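Local coordinates for protein lipolytic enzyme, G-D-S-L family (Bacteroides thetaiotaomicron, PDB 7BR2) that metabolizes the drug diltiazem as a gut-microbial serine esterase of the SGNH (GDSL) hydrolase family, at residues L41-R46 with Q224-K229; Q11-F16 with Y218-A223; A144-N149 with S197-G202. All blocks are in the same frame, centred on the assembly; numbering follows the deposited sequence.

Contact 1 (L41-R46 with Q224-K229); sequences LYYMTR and QGFAGK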
loop_
_atom_site.group_PDB
_atom_site.type_symbol
_atom_site.label_atom_id
_atom_site.label_comp_id
_atom_site.label_asym_id
_atom_site.label_seq_id
_atom_site.Cartn_x
_atom_site.Cartn_y
_atom_site.Cartn_z
ATOM N N LEU A 41 -1.315 -3.560 5.755
ATOM C CA LEU A 41 -1.274 -5.020 5.813
ATOM C C LEU A 41 0.110 -5.521 6.225
ATOM O O LEU A 41 0.241 -6.477 7.007
ATOM C CB LEU A 41 -1.668 -5.594 4.448
ATOM C CG LEU A 41 -1.722 -7.117 4.315
ATOM C CD1 LEU A 41 -2.691 -7.679 5.327
ATOM C CD2 LEU A 41 -2.148 -7.512 2.885
ATOM N N TYR A 42 1.157 -4.894 5.695
ATOM C CA TYR A 42 2.498 -5.244 6.142
ATOM C C TYR A 42 2.643 -5.039 7.646
ATOM O O TYR A 42 3.120 -5.925 8.363
ATOM C CB TYR A 42 3.547 -4.422 5.400
ATOM C CG TYR A 42 4.955 -4.779 5.805
ATOM C CD1 TYR A 42 5.633 -5.812 5.174
ATOM C CD2 TYR A 42 5.610 -4.080 6.817
ATOM C CE1 TYR A 42 6.928 -6.142 5.540
ATOM C CE2 TYR A 42 6.904 -4.401 7.185
ATOM C CZ TYR A 42 7.557 -5.433 6.543
ATOM O OH TYR A 42 8.838 -5.765 6.897
ATOM N N TYR A 43 2.244 -3.867 8.146
ATOM C CA TYR A 43 2.416 -3.637 9.584
ATOM C C TYR A 43 1.539 -4.570 10.418
ATOM O O TYR A 43 1.934 -4.964 11.518
ATOM C CB TYR A 43 2.091 -2.187 9.943
ATOM C CG TYR A 43 3.214 -1.224 9.676
ATOM C CD1 TYR A 43 3.448 -0.727 8.402
ATOM C CD2 TYR A 43 4.061 -0.825 10.701
ATOM C CE1 TYR A 43 4.490 0.156 8.163
ATOM C CE2 TYR A 43 5.102 0.044 10.476
ATOM C CZ TYR A 43 5.317 0.535 9.207
ATOM O OH TYR A 43 6.356 1.419 8.995
ATOM N N MET A 44 0.391 -5.003 9.880
ATOM C CA MET A 44 -0.507 -5.855 10.648
ATOM C C MET A 44 0.051 -7.263 10.771
ATOM O O MET A 44 -0.182 -7.934 11.782
ATOM C CB MET A 44 -1.893 -5.949 9.992
ATOM C CG MET A 44 -2.707 -4.654 9.839
ATOM S SD MET A 44 -4.007 -4.868 8.593
ATOM C CE MET A 44 -5.103 -3.485 8.984
ATOM N N THR A 45 0.767 -7.735 9.752
ATOM C CA THR A 45 1.259 -9.106 9.804
ATOM C C THR A 45 2.690 -9.218 10.315
ATOM O O THR A 45 3.025 -10.211 10.964
ATOM C CB THR A 45 1.125 -9.757 8.433
ATOM O OG1 THR A 45 1.770 -8.925 7.460
ATOM C CG2 THR A 45 -0.333 -9.882 8.086
ATOM N N ARG A 46 3.562 -8.257 9.986
ATOM C CA ARG A 46 4.954 -8.260 10.432
ATOM C C ARG A 46 5.124 -7.753 11.875
ATOM O O ARG A 46 6.036 -8.200 12.588
ATOM C CB ARG A 46 5.806 -7.446 9.472
ATOM C CG ARG A 46 7.314 -7.700 9.590
ATOM C CD ARG A 46 7.692 -9.125 9.217
ATOM N NE ARG A 46 6.953 -9.521 8.033
ATOM C CZ ARG A 46 7.421 -9.410 6.795
ATOM N NH1 ARG A 46 8.616 -8.884 6.592
ATOM N NH2 ARG A 46 6.668 -9.777 5.763
ATOM N N GLN A 224 11.216 2.685 4.344
ATOM C CA GLN A 224 11.177 2.602 5.799
ATOM C C GLN A 224 12.167 1.576 6.352
ATOM O O GLN A 224 12.132 1.275 7.554
ATOM C CB GLN A 224 9.753 2.293 6.277
ATOM C CG GLN A 224 8.750 3.414 5.986
ATOM C CD GLN A 224 7.424 3.227 6.727
ATOM O OE1 GLN A 224 6.800 2.171 6.634
ATOM N NE2 GLN A 224 6.980 4.261 7.438
ATOM N N GLY A 225 13.043 1.033 5.506
ATOM C CA GLY A 225 14.117 0.193 5.996
ATOM C C GLY A 225 13.769 -1.260 6.228
ATOM O O GLY A 225 14.433 -1.913 7.040
ATOM N N PHE A 226 12.730 -1.781 5.568
ATOM C CA PHE A 226 12.314 -3.168 5.741
ATOM C C PHE A 226 12.833 -4.101 4.653
ATOM O O PHE A 226 12.630 -5.318 4.758
ATOM C CB PHE A 226 10.781 -3.255 5.776
ATOM C CG PHE A 226 10.154 -2.454 6.885
ATOM C CD1 PHE A 226 10.650 -2.526 8.181
ATOM C CD2 PHE A 226 9.088 -1.606 6.622
ATOM C CE1 PHE A 226 10.083 -1.778 9.201
ATOM C CE2 PHE A 226 8.516 -0.852 7.632
ATOM C CZ PHE A 226 9.012 -0.933 8.923
ATOM N N ALA A 227 13.455 -3.571 3.600
ATOM C CA ALA A 227 13.960 -4.423 2.528
ATOM C C ALA A 227 15.165 -5.217 3.012
ATOM O O ALA A 227 16.129 -4.649 3.536
ATOM C CB ALA A 227 14.329 -3.583 1.307
ATOM N N GLY A 228 15.110 -6.529 2.840
ATOM C CA GLY A 228 16.169 -7.403 3.289
ATOM C C GLY A 228 15.925 -8.054 4.631
ATOM O O GLY A 228 16.743 -8.883 5.060
ATOM N N LYS A 229 14.858 -7.680 5.322
ATOM C CA LYS A 229 14.539 -8.276 6.606
ATOM C C LYS A 229 13.546 -9.419 6.452
ATOM O O LYS A 229 12.524 -9.298 5.767
ATOM C CB LYS A 229 14.029 -7.201 7.565
ATOM C CG LYS A 229 15.124 -6.195 7.899
ATOM C CD LYS A 229 14.674 -5.181 8.930
ATOM C CE LYS A 229 15.745 -4.114 9.161
ATOM N NZ LYS A 229 15.232 -2.961 9.980
HETATM O O HOH W 1 10.832 -7.097 5.367
#

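Contact 2 (Q11-F16 with Y218-A223); sequences QTVKPF and YLFLKA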
loop_
_atom_site.group_PDB
_atom_site.type_symbol
_atom_site.label_atom_id
_atom_site.label_comp_id
_atom_site.label_asym_id
_atom_site.label_seq_id
_atom_site.Cartn_x
_atom_site.Cartn_y
_atom_site.Cartn_z
ATOM N N GLN A 11 16.740 3.397 3.637
ATOM C CA GLN A 11 15.770 4.064 4.501
ATOM C C GLN A 11 15.907 5.582 4.442
ATOM O O GLN A 11 16.931 6.146 4.844
ATOM C CB GLN A 11 15.934 3.585 5.946
ATOM C CG GLN A 11 15.082 4.374 6.960
ATOM C CD GLN A 11 15.127 3.800 8.375
ATOM O OE1 GLN A 11 15.389 2.614 8.572
ATOM N NE2 GLN A 11 14.873 4.648 9.368
ATOM N N THR A 12 14.849 6.241 3.968
ATOM C CA THR A 12 14.734 7.688 3.997
ATOM C C THR A 12 13.526 8.145 4.809
ATOM O O THR A 12 13.328 9.355 4.981
ATOM C CB THR A 12 14.639 8.249 2.571
ATOM O OG1 THR A 12 13.449 7.756 1.940
ATOM C CG2 THR A 12 15.854 7.820 1.745
ATOM N N VAL A 13 12.720 7.210 5.315
ATOM C CA VAL A 13 11.491 7.502 6.050
ATOM C C VAL A 13 11.465 6.627 7.295
ATOM O O VAL A 13 11.619 5.405 7.201
ATOM C CB VAL A 13 10.241 7.259 5.176
ATOM C CG1 VAL A 13 8.952 7.430 5.994
ATOM C CG2 VAL A 13 10.239 8.205 3.990
ATOM N N LYS A 14 11.290 7.238 8.463
ATOM C CA LYS A 14 11.275 6.429 9.673
ATOM C C LYS A 14 10.062 5.505 9.674
ATOM O O LYS A 14 8.990 5.891 9.199
ATOM C CB LYS A 14 11.241 7.279 10.941
ATOM C CG LYS A 14 12.590 7.634 11.513
ATOM C CD LYS A 14 12.394 8.549 12.711
ATOM C CE LYS A 14 11.978 9.959 12.327
ATOM N NZ LYS A 14 11.880 10.834 13.536
ATOM N N PRO A 15 10.203 4.280 10.181
ATOM C CA PRO A 15 9.050 3.378 10.262
ATOM C C PRO A 15 7.982 3.925 11.199
ATOM O O PRO A 15 8.247 4.743 12.081
ATOM C CB PRO A 15 9.645 2.080 10.826
ATOM C CG PRO A 15 10.987 2.469 11.399
ATOM C CD PRO A 15 11.459 3.626 10.601
ATOM N N PHE A 16 6.750 3.469 10.994
ATOM C CA PHE A 16 5.693 3.786 11.945
ATOM C C PHE A 16 5.900 2.974 13.227
ATOM O O PHE A 16 6.445 1.863 13.203
ATOM C CB PHE A 16 4.315 3.486 11.328
ATOM C CG PHE A 16 4.074 4.160 9.987
ATOM C CD1 PHE A 16 4.455 5.469 9.775
ATOM C CD2 PHE A 16 3.467 3.468 8.940
ATOM C CE1 PHE A 16 4.232 6.092 8.543
ATOM C CE2 PHE A 16 3.238 4.087 7.700
ATOM C CZ PHE A 16 3.628 5.400 7.506
ATOM N N TYR A 218 5.588 -1.752 -1.659
ATOM C CA TYR A 218 6.926 -2.320 -1.559
ATOM C C TYR A 218 7.968 -1.219 -1.449
ATOM O O TYR A 218 8.824 -1.240 -0.561
ATOM C CB TYR A 218 7.192 -3.189 -2.797
ATOM C CG TYR A 218 8.658 -3.385 -3.096
ATOM C CD1 TYR A 218 9.416 -4.292 -2.368
ATOM C CD2 TYR A 218 9.296 -2.616 -4.065
ATOM C CE1 TYR A 218 10.756 -4.458 -2.621
ATOM C CE2 TYR A 218 10.637 -2.765 -4.319
ATOM C CZ TYR A 218 11.368 -3.691 -3.599
ATOM O OH TYR A 218 12.714 -3.841 -3.854
ATOM N N LEU A 219 7.874 -0.220 -2.324
ATOM C CA LEU A 219 8.858 0.852 -2.332
ATOM C C LEU A 219 8.787 1.691 -1.064
ATOM O O LEU A 219 9.826 2.084 -0.518
ATOM C CB LEU A 219 8.667 1.729 -3.570
ATOM C CG LEU A 219 9.052 1.035 -4.879
ATOM C CD1 LEU A 219 8.555 1.813 -6.094
ATOM C CD2 LEU A 219 10.581 0.831 -4.912
ATOM N N PHE A 220 7.573 1.972 -0.570
ATOM C CA PHE A 220 7.472 2.759 0.657
ATOM C C PHE A 220 8.005 1.973 1.845
ATOM O O PHE A 220 8.673 2.534 2.723
ATOM C CB PHE A 220 6.022 3.196 0.893
ATOM C CG PHE A 220 5.859 4.200 1.998
ATOM C CD1 PHE A 220 5.870 5.562 1.728
ATOM C CD2 PHE A 220 5.694 3.787 3.307
ATOM C CE1 PHE A 220 5.731 6.487 2.758
ATOM C CE2 PHE A 220 5.539 4.704 4.333
ATOM C CZ PHE A 220 5.558 6.057 4.057
ATOM N N LEU A 221 7.761 0.667 1.867
ATOM C CA LEU A 221 8.310 -0.161 2.933
ATOM C C LEU A 221 9.830 -0.233 2.845
ATOM O O LEU A 221 10.518 -0.259 3.871
ATOM C CB LEU A 221 7.707 -1.563 2.862
ATOM C CG LEU A 221 6.210 -1.578 3.160
ATOM C CD1 LEU A 221 5.614 -2.926 2.818
ATOM C CD2 LEU A 221 5.975 -1.206 4.621
ATOM N N LYS A 222 10.375 -0.241 1.628
ATOM C CA LYS A 222 11.829 -0.221 1.481
ATOM C C LYS A 222 12.394 1.114 1.955
ATOM O O LYS A 222 13.437 1.155 2.618
ATOM C CB LYS A 222 12.227 -0.548 0.031
ATOM C CG LYS A 222 13.725 -0.383 -0.305
ATOM C CD LYS A 222 14.137 -1.178 -1.567
ATOM C CE LYS A 222 14.275 -0.223 -2.734
ATOM N NZ LYS A 222 14.662 -0.875 -4.003
ATOM N N ALA A 223 11.691 2.208 1.676
ATOM C CA ALA A 223 12.091 3.505 2.208
ATOM C C ALA A 223 11.998 3.561 3.727
ATOM O O ALA A 223 12.633 4.419 4.346
ATOM C CB ALA A 223 11.241 4.617 1.589
#

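Contact 3 (A144-N149 with S197-G202); sequences AQIKDN and SFTLCG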
loop_
_atom_site.group_PDB
_atom_site.type_symbol
_atom_site.label_atom_id
_atom_site.label_comp_id
_atom_site.label_asym_id
_atom_site.label_seq_id
_atom_site.Cartn_x
_atom_site.Cartn_y
_atom_site.Cartn_z
ATOM N N ALA A 144 5.100 3.002 -22.288
ATOM C CA ALA A 144 4.357 1.768 -22.501
ATOM C C ALA A 144 3.576 1.830 -23.810
ATOM O O ALA A 144 3.141 2.902 -24.237
ATOM C CB ALA A 144 3.421 1.530 -21.326
ATOM N N GLN A 145 3.468 0.692 -24.500
ATOM C CA GLN A 145 2.666 0.626 -25.724
ATOM C C GLN A 145 1.283 0.046 -25.425
ATOM O O GLN A 145 1.069 -1.175 -25.441
ATOM C CB GLN A 145 3.392 -0.132 -26.813
ATOM C CG GLN A 145 4.639 0.638 -27.200
ATOM C CD GLN A 145 5.186 0.254 -28.547
ATOM O OE1 GLN A 145 4.678 -0.661 -29.200
ATOM N NE2 GLN A 145 6.288 0.898 -28.938
ATOM N N ILE A 146 0.335 0.939 -25.153
ATOM C CA ILE A 146 -1.054 0.585 -24.863
ATOM C C ILE A 146 -1.912 0.880 -26.085
ATOM O O ILE A 146 -1.773 1.935 -26.731
ATOM C CB ILE A 146 -1.619 1.316 -23.630
ATOM C CG1 ILE A 146 -1.051 0.796 -22.302
ATOM C CG2 ILE A 146 -3.111 1.096 -23.525
ATOM C CD1 ILE A 146 0.383 0.788 -22.146
ATOM N N LYS A 147 -2.770 -0.079 -26.432
ATOM C CA LYS A 147 -3.620 0.041 -27.606
ATOM C C LYS A 147 -4.672 1.118 -27.420
ATOM O O LYS A 147 -5.398 1.131 -26.413
ATOM C CB LYS A 147 -4.331 -1.296 -27.850
ATOM C CG LYS A 147 -5.259 -1.291 -29.061
ATOM C CD LYS A 147 -6.062 -2.593 -29.133
ATOM C CE LYS A 147 -7.002 -2.602 -30.325
ATOM N NZ LYS A 147 -8.008 -1.536 -30.113
ATOM N N ASP A 148 -4.760 2.017 -28.404
ATOM C CA ASP A 148 -5.794 3.044 -28.461
ATOM C C ASP A 148 -5.669 4.063 -27.332
ATOM O O ASP A 148 -6.613 4.824 -27.098
ATOM C CB ASP A 148 -7.193 2.425 -28.489
ATOM C CG ASP A 148 -7.450 1.629 -29.786
ATOM O OD1 ASP A 148 -6.573 1.629 -30.658
ATOM O OD2 ASP A 148 -8.548 1.010 -29.928
ATOM N N ASN A 149 -4.540 4.114 -26.617
ATOM C CA ASN A 149 -4.327 5.100 -25.556
ATOM C C ASN A 149 -3.151 5.981 -25.956
ATOM O O ASN A 149 -2.016 5.503 -26.037
ATOM C CB ASN A 149 -4.084 4.432 -24.198
ATOM C CG ASN A 149 -4.084 5.447 -23.052
ATOM O OD1 ASN A 149 -3.092 6.145 -22.841
ATOM N ND2 ASN A 149 -5.197 5.532 -22.307
ATOM N N SER A 197 3.898 -3.577 -23.954
ATOM C CA SER A 197 2.617 -3.186 -23.380
ATOM C C SER A 197 2.575 -3.286 -21.855
ATOM O O SER A 197 1.547 -2.938 -21.262
ATOM C CB SER A 197 1.502 -4.054 -23.958
ATOM O OG SER A 197 1.494 -5.316 -23.316
ATOM N N PHE A 198 3.636 -3.772 -21.207
ATOM C CA PHE A 198 3.641 -3.861 -19.751
ATOM C C PHE A 198 3.666 -2.474 -19.120
ATOM O O PHE A 198 4.319 -1.553 -19.625
ATOM C CB PHE A 198 4.835 -4.675 -19.255
ATOM C CG PHE A 198 4.630 -6.174 -19.324
ATOM C CD1 PHE A 198 3.458 -6.712 -19.846
ATOM C CD2 PHE A 198 5.611 -7.047 -18.852
ATOM C CE1 PHE A 198 3.270 -8.093 -19.904
ATOM C CE2 PHE A 198 5.434 -8.425 -18.908
ATOM C CZ PHE A 198 4.261 -8.948 -19.433
ATOM N N THR A 199 2.962 -2.329 -17.996
ATOM C CA THR A 199 3.023 -1.073 -17.262
ATOM C C THR A 199 2.621 -1.308 -15.815
ATOM O O THR A 199 1.774 -2.154 -15.519
ATOM C CB THR A 199 2.115 -0.012 -17.904
ATOM O OG1 THR A 199 2.122 1.182 -17.116
ATOM C CG2 THR A 199 0.703 -0.530 -18.035
ATOM N N LEU A 200 3.261 -0.566 -14.919
ATOM C CA LEU A 200 2.811 -0.484 -13.537
ATOM C C LEU A 200 1.635 0.467 -13.367
ATOM O O LEU A 200 1.042 0.504 -12.282
ATOM C CB LEU A 200 3.943 -0.019 -12.621
ATOM C CG LEU A 200 5.078 -0.980 -12.310
ATOM C CD1 LEU A 200 6.040 -0.308 -11.339
ATOM C CD2 LEU A 200 4.574 -2.319 -11.779
ATOM N N CYS A 201 1.334 1.279 -14.382
ATOM C CA CYS A 201 0.390 2.378 -14.263
ATOM C C CYS A 201 -0.954 2.116 -14.950
ATOM O O CYS A 201 -1.581 3.034 -15.476
ATOM C CB CYS A 201 1.029 3.665 -14.773
ATOM S SG CYS A 201 2.677 3.971 -14.020
ATOM N N GLY A 202 -1.424 0.871 -14.932
ATOM C CA GLY A 202 -2.809 0.605 -15.284
ATOM C C GLY A 202 -3.107 0.760 -16.768
ATOM O O GLY A 202 -2.224 0.977 -17.599
#

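Contact 1 (L41-R46 with Q224-K229)
Helix 35-46 of the SGNH hydrolase fold packs here against the loop that leads from helix 210-223, the last helix before strand 232-237. Y42, Y43 and F226 form an aromatic cluster. The tight part is centred on the F226 ring. Y42 has CG anti to its backbone N (chi1 -178°), which sends its ring toward the loop. Its CE2 sits over one face of F226, near the rim, 3.6 Å from F226 CD2. The two ring planes are oblique, 33° apart. The opposite face of F226 has the carbonyl O of Q224 over its centre. The edge of F226 points at the Y43 face in an offset edge-to-face pair, with planes at 81° and centroids 5.7 Å apart. Beyond this pair, Y43 OH donates to Q224 OE1 at a short 2.5 Å. The donor lies above the amide carbonyl plane, not on a lone pair. L221 of the preceding helix packs on all three rings. G225, at positive phi, is the C-prime residue of the Schellman motif that ends that helix.

R46 is also buried. Y42 CE1 sits 3.2 Å above the R46 guanidinium plane, near its rim, and R46 NH2 bonds to M300 O. Beyond it the contact loosens. A water accepts from Y42 OH at 2.8 Å and donates to F226 O and K229 O, across a type II turn from F226 to K229. K229 marks the exposed side, and its side chain leads away. The buried Y43 hydroxyl is held from two sides, since it also accepts from F16 N.

Contact 2 (Q11-F16 with Y218-A223)
F220 reaches its ring tip toward two side chains of the N-terminal loop, F16 and V13. The loop leads into strand 21-26 of the parallel sheet of the SGNH hydrolase fold, and F220 lies on helix 210-223. CG of F220 is anti to the backbone N (chi1 -170°), which carries the ring toward the loop. Its CE2 meets F16 CZ at 3.8 Å, and the two side chains cross at about a right angle. V13 adds a methyl beside them, with CG1 4.1 Å from F220 CZ. V13 CG1 is anti to its own backbone N, so the other methyl, CG2, is turned toward A223 CB. F24 packs edge-to-face with F220, joining this patch to strand 21-26.

A223 has the largest area buried by the contact. T12 OG1 lies 3.9 Å from A223 CB, but its hydrogen bond goes to F177 O of strand 176-179, an outermost strand of the parallel sheet. The main polar link is at the backbone, close to the C-terminal end of the helix. A223 O takes two N-H groups in succession from the loop. T12 N approaches in the carbonyl plane, on a lone pair, at 2.9 Å. V13 N approaches from above that plane at 3.0 Å, with the straighter N-H...O angle of 151°. The same oxygen also has a CA-H...O contact with Q11 CA, at 3.2 Å.

Contact 3 (A144-N149 with S197-G202)
S197, Q145 and I146 have the most surface buried in this meeting of two surface loops of the SGNH hydrolase fold. One loop joins strand 131-136 to helix 155-173. The other joins helix 181-194 to helix 210-223. S197 lies against the backbone of Q145. Its CB is 3.3 Å from Q145 O, and its CA makes a CA-H...O contact with the same oxygen. S197 OG is tucked between its own backbone N and carbonyl carbon (chi1 79°) and bonds to D195 OD1. The Q145 side chain leads away from the contact. Just beside the contact, Q145 and P196 share a backbone hydrogen bond.

I146 reaches across with its CD1 end. CG1 lies beside the backbone N, and the methyl at its tip comes 4.0 Å from S197 O and 4.3 Å from T199 CG2. A144 CB packs beside it, 3.6 Å from F198 O and against T199 CB. The segments themselves exchange no hydrogen bond, so the join is mainly van der Waals. I146 also begins a type II turn that ends at N149. On the other loop, T199 forms an ST turn: its OG1 bonds to D141 and accepts from C201 N at 2.8 Å.

How the contacts relate
Contact 1 is buried, contact 2 is partly buried, and contact 3 lies at the surface. Contacts 1 and 2 share the end of helix 210-223: contact 2 uses its last turns and contact 1 the loop that follows. Their centres are about 9 Å apart, and they touch directly. F16 N probably donates to Y43 OH at 2.9 Å, and Q224 NE2 makes a weak bond to K14 O. Contact 3 is apart, its centre about 30 Å from that of contact 1. Contact 1 combines an aromatic cluster, a side-chain hydrogen bond and a bridging water. Contact 2 sets two backbone N-H groups on one helix-end carbonyl, beside ring and methyl packing. Contact 3 sets methyl and methylene carbons against carbonyl oxygens, with no hydrogen bond between its segments.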